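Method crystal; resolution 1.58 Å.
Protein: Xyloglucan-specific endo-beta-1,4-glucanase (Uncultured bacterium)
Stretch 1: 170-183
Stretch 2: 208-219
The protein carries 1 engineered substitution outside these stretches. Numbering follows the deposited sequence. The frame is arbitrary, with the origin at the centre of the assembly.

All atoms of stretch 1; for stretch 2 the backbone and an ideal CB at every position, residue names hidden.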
# COMPACT_ATOMS: atom_id res chain seq x y z
N ILE A 170 1.30 -7.18 16.07
CA ILE A 170 0.65 -6.71 14.82
C ILE A 170 -0.85 -6.92 14.93
O ILE A 170 -1.66 -6.04 14.60
CB ILE A 170 1.18 -7.42 13.60
CG1 ILE A 170 2.64 -6.96 13.37
CG2 ILE A 170 0.29 -7.07 12.38
CD1 ILE A 170 2.98 -5.48 13.24
N ASN A 171 -1.24 -8.09 15.44
CA ASN A 171 -2.68 -8.33 15.62
C ASN A 171 -3.36 -7.28 16.55
O ASN A 171 -4.48 -6.82 16.24
CB ASN A 171 -3.04 -9.76 16.09
CG ASN A 171 -2.65 -10.81 15.09
OD1 ASN A 171 -2.70 -10.60 13.88
ND2 ASN A 171 -2.20 -11.95 15.60
N ALA A 172 -2.69 -6.94 17.65
CA ALA A 172 -3.19 -5.92 18.56
C ALA A 172 -3.28 -4.55 17.89
O ALA A 172 -4.24 -3.84 18.02
CB ALA A 172 -2.29 -5.83 19.78
N MSE A 173 -2.30 -4.23 17.07
CA MSE A 173 -2.23 -2.93 16.38
C MSE A 173 -3.36 -2.86 15.33
O MSE A 173 -3.99 -1.82 15.18
CB MSE A 173 -0.83 -2.61 15.77
CG MSE A 173 0.14 -2.41 16.93
SE MSE A 173 1.93 -1.94 16.26
CE MSE A 173 1.62 -0.03 15.89
N ASN A 174 -3.56 -3.94 14.57
CA ASN A 174 -4.66 -3.99 13.56
C ASN A 174 -5.99 -3.68 14.28
O ASN A 174 -6.83 -2.94 13.77
CB ASN A 174 -4.72 -5.36 12.85
CG ASN A 174 -3.67 -5.51 11.76
OD1 ASN A 174 -3.20 -4.51 11.16
ND2 ASN A 174 -3.29 -6.76 11.50
N LYS A 175 -6.20 -4.30 15.46
CA LYS A 175 -7.43 -4.09 16.23
C LYS A 175 -7.58 -2.67 16.68
O LYS A 175 -8.68 -2.13 16.68
CB LYS A 175 -7.57 -4.99 17.49
CG LYS A 175 -7.49 -6.39 17.23
CD LYS A 175 -8.08 -7.21 18.37
CE LYS A 175 -7.19 -8.42 18.52
NZ LYS A 175 -7.77 -9.52 19.33
N ALA A 176 -6.47 -2.07 17.07
CA ALA A 176 -6.48 -0.70 17.59
C ALA A 176 -6.92 0.27 16.48
O ALA A 176 -7.66 1.21 16.69
CB ALA A 176 -5.14 -0.33 18.10
N PHE A 177 -6.39 0.02 15.29
CA PHE A 177 -6.66 0.78 14.12
C PHE A 177 -8.16 0.69 13.76
O PHE A 177 -8.85 1.69 13.60
CB PHE A 177 -5.81 0.24 12.94
CG PHE A 177 -6.36 0.51 11.56
CD1 PHE A 177 -6.60 1.80 11.07
CD2 PHE A 177 -6.54 -0.56 10.71
CE1 PHE A 177 -7.04 1.98 9.77
CE2 PHE A 177 -6.98 -0.38 9.40
CZ PHE A 177 -7.18 0.89 8.92
N ILE A 178 -8.68 -0.52 13.69
CA ILE A 178 -10.10 -0.72 13.38
C ILE A 178 -10.96 -0.07 14.44
O ILE A 178 -11.91 0.65 14.08
CB ILE A 178 -10.47 -2.23 13.33
CG1 ILE A 178 -9.79 -2.84 12.09
CG2 ILE A 178 -12.00 -2.47 13.32
CD1 ILE A 178 -9.73 -4.39 12.12
N ASP A 179 -10.65 -0.32 15.69
CA ASP A 179 -11.46 0.28 16.79
C ASP A 179 -11.53 1.83 16.71
O ASP A 179 -12.57 2.42 16.88
CB ASP A 179 -10.88 -0.21 18.11
CG ASP A 179 -11.71 0.09 19.26
OD1 ASP A 179 -11.57 1.20 19.73
OD2 ASP A 179 -12.46 -0.78 19.73
N ALA A 180 -10.37 2.47 16.48
CA ALA A 180 -10.28 3.89 16.47
C ALA A 180 -11.13 4.44 15.35
O ALA A 180 -11.81 5.48 15.51
CB ALA A 180 -8.85 4.33 16.32
N VAL A 181 -11.06 3.81 14.20
CA VAL A 181 -11.82 4.31 13.03
C VAL A 181 -13.32 4.09 13.20
O VAL A 181 -14.10 5.02 13.03
CB VAL A 181 -11.35 3.65 11.74
CG1 VAL A 181 -12.21 4.06 10.54
CG2 VAL A 181 -9.89 3.96 11.40
N ARG A 182 -13.72 2.88 13.61
CA ARG A 182 -15.14 2.64 13.82
C ARG A 182 -15.79 3.54 14.89
O ARG A 182 -16.96 3.96 14.74
CB ARG A 182 -15.40 1.16 14.19
CG ARG A 182 -14.93 0.17 13.13
CD ARG A 182 -15.65 0.30 11.81
NE ARG A 182 -15.29 -0.83 10.91
CZ ARG A 182 -15.08 -0.70 9.62
NH1 ARG A 182 -15.11 0.48 9.01
NH2 ARG A 182 -14.74 -1.75 8.93
N ALA A 183 -15.02 3.89 15.93
CA ALA A 183 -15.52 4.74 16.95
C ALA A 183 -15.81 6.17 16.47
O ALA A 183 -16.53 6.91 17.18
CB ALA A 183 -14.54 4.79 18.10
N UNK A 208 -0.29 -17.75 8.93
CA UNK A 208 -0.81 -18.63 9.98
C UNK A 208 -1.06 -17.84 11.27
O UNK A 208 -2.01 -18.10 11.97
CB UNK A 208 0.16 -19.78 10.24
N UNK A 209 -0.27 -16.83 11.57
CA UNK A 209 -0.46 -16.10 12.84
C UNK A 209 -1.38 -14.91 12.75
O UNK A 209 -1.57 -14.24 13.74
CB UNK A 209 0.89 -15.62 13.37
N UNK A 210 -1.86 -14.56 11.58
CA UNK A 210 -2.66 -13.34 11.41
C UNK A 210 -4.07 -13.57 11.93
O UNK A 210 -4.78 -14.44 11.47
CB UNK A 210 -2.70 -12.91 9.94
N UNK A 211 -4.48 -12.76 12.89
CA UNK A 211 -5.86 -12.80 13.40
C UNK A 211 -6.78 -12.11 12.45
O UNK A 211 -6.48 -11.01 11.95
CB UNK A 211 -5.96 -12.16 14.78
N UNK A 212 -7.90 -12.75 12.14
CA UNK A 212 -8.84 -12.14 11.22
C UNK A 212 -9.95 -11.48 12.05
O UNK A 212 -10.71 -12.16 12.74
CB UNK A 212 -9.41 -13.17 10.24
N UNK A 213 -10.12 -10.17 11.92
CA UNK A 213 -11.20 -9.53 12.65
C UNK A 213 -12.59 -10.03 12.31
O UNK A 213 -12.88 -10.37 11.16
CB UNK A 213 -11.15 -8.02 12.40
N UNK A 214 -13.46 -10.06 13.32
CA UNK A 214 -14.86 -10.36 13.05
C UNK A 214 -15.56 -9.22 12.26
O UNK A 214 -16.64 -9.43 11.64
CB UNK A 214 -15.59 -10.61 14.37
N UNK A 215 -15.00 -8.01 12.23
CA UNK A 215 -15.60 -6.90 11.46
C UNK A 215 -15.70 -7.36 10.00
O UNK A 215 -14.72 -7.81 9.42
CB UNK A 215 -14.78 -5.62 11.58
N UNK A 216 -16.89 -7.23 9.42
CA UNK A 216 -17.11 -7.78 8.05
C UNK A 216 -16.59 -6.89 6.94
O UNK A 216 -16.60 -7.29 5.77
CB UNK A 216 -18.60 -8.02 7.82
N UNK A 217 -16.17 -5.68 7.32
CA UNK A 217 -15.71 -4.66 6.36
C UNK A 217 -14.21 -4.40 6.41
O UNK A 217 -13.76 -3.24 6.39
CB UNK A 217 -16.45 -3.34 6.61
N UNK A 218 -13.48 -5.50 6.35
CA UNK A 218 -12.04 -5.45 6.30
C UNK A 218 -11.48 -6.17 5.10
O UNK A 218 -12.15 -7.00 4.44
CB UNK A 218 -11.45 -6.04 7.58
N UNK A 219 -10.22 -5.86 4.81
CA UNK A 219 -9.43 -6.63 3.84
C UNK A 219 -8.01 -6.74 4.41
O UNK A 219 -7.63 -5.97 5.28
CB UNK A 219 -9.43 -5.97 2.46

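Most of stretch 1 is helical. Asn171, Asn174, Lys175, Ile178 and Arg182 face stretch 2.

Position 208 has nothing of stretch 1 within reach of its ideal CB. Almost any residue would suit. It is Lys208.

At 209 the CB points sideways, 5.3 Å from Asn171 ND2, so the side chain is little constrained. Asn171 ND2 donates a hydrogen bond to the carbonyl O of this position (3.0 Å). It is Asp209, whose carboxylate leads away from the helix.

At 210 the CB again points sideways, 4.6 Å from Asn171 OD1. An aliphatic side chain of moderate length could bring its end nearer the helix. It is Leu210. With chi1 t and chi2 p, its CD1 comes 3.8 Å from Asn171 OD1 and 3.9 Å from Asn174 ND2.

At 211 the CB points toward the helix. Its backbone N donates to Asn171 OD1 (3.0 Å, nearly linear). The ideal CB is 5.4 Å from Lys175 CE, and the nearby amine favours an acid, though Gln could also accept. It is Glu211. Extended through chi1 and chi2, it places OE2 2.7 Å from Lys175 NZ in a salt bridge. A water joins Glu211 O to Asn171 OD1 and Asn174 ND2.

Position 212 points away, so stretch 1 does not select its side chain. It is Ile212.

At 213 the CB points toward the helix, 3.9 Å from Ile178 CD1. A compact apolar group suits. Phi is -61°, which proline accepts. It is Pro213, with CG packed 3.6 Å from Ile178 CD1.

Position 214 is out of reach and tolerant. It is Ser214.

At 215 the CB points toward the helix, 4.7 Å from Arg182 NH2. A short acid suits best; Asn is possible. It is Asp215. Its OD2 accepts from Arg182 NE (2.7 Å) in a salt bridge, and its OD1 from Arg182 NH2 (2.9 Å). OD1 also accepts from the backbone N of position 217 (2.9 Å).

Position 216 points away. Many residues would suit. It is Pro216.

At 217 the ideal CB sits tightly, 3.3 Å from Arg182 NH2, and CA-to-CB points sideways. Phi/psi of -109/50 is one that Asn and Asp accept readily. It is Asn217. Its carbonyl O receives a weak hydrogen bond from Arg182 NH2 (3.1 Å).

At 218, in a strand, the CB points toward the helix, 5.1 Å from Ile178 CD1. An aliphatic residue fits. It is Ile218, with CG2 4.1 Å from Ile178 CD1.

Position 219 is out of reach. It is Ala219.

Stretch 2 208-219: KDLEIPSDPNIA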
# COMPACT_ATOMS: atom_id res chain seq x y z
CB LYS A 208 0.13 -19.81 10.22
CG LYS A 208 -0.32 -20.82 11.23
CD LYS A 208 0.71 -21.96 11.34
CE LYS A 208 0.80 -22.80 10.06
NZ LYS A 208 1.64 -24.04 10.19
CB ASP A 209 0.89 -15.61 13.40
CG ASP A 209 1.68 -16.73 14.06
OD1 ASP A 209 1.13 -17.83 14.28
OD2 ASP A 209 2.87 -16.53 14.36
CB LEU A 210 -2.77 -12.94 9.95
CG LEU A 210 -3.56 -11.65 9.65
CD1 LEU A 210 -2.80 -10.41 10.09
CD2 LEU A 210 -3.84 -11.58 8.18
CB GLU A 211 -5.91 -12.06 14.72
CG GLU A 211 -7.19 -12.21 15.46
CD GLU A 211 -7.14 -11.52 16.80
OE1 GLU A 211 -6.03 -11.39 17.41
OE2 GLU A 211 -8.22 -11.07 17.21
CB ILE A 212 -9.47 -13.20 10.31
CG1 ILE A 212 -8.39 -14.02 9.59
CG2 ILE A 212 -10.48 -12.57 9.36
CD1 ILE A 212 -7.44 -13.21 8.77
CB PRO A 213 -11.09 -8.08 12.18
CG PRO A 213 -9.68 -7.93 11.72
CD PRO A 213 -9.42 -9.21 11.07
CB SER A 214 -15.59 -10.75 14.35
OG SER A 214 -15.48 -9.65 15.23
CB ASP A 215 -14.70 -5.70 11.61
CG ASP A 215 -15.24 -4.44 11.01
OD1 ASP A 215 -15.59 -4.41 9.83
OD2 ASP A 215 -15.18 -3.44 11.72
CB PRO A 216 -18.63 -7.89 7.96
CG PRO A 216 -19.12 -6.82 8.90
CD PRO A 216 -18.13 -6.71 10.03
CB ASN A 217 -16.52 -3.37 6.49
CG ASN A 217 -17.96 -3.59 6.06
OD1 ASN A 217 -18.23 -4.02 4.97
ND2 ASN A 217 -18.88 -3.30 6.92
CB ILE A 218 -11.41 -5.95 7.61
CG1 ILE A 218 -11.64 -7.44 7.83
CG2 ILE A 218 -11.90 -5.14 8.76
CD1 ILE A 218 -10.65 -8.35 7.09
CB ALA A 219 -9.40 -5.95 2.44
O HOH W 1 -4.81 -9.01 12.75
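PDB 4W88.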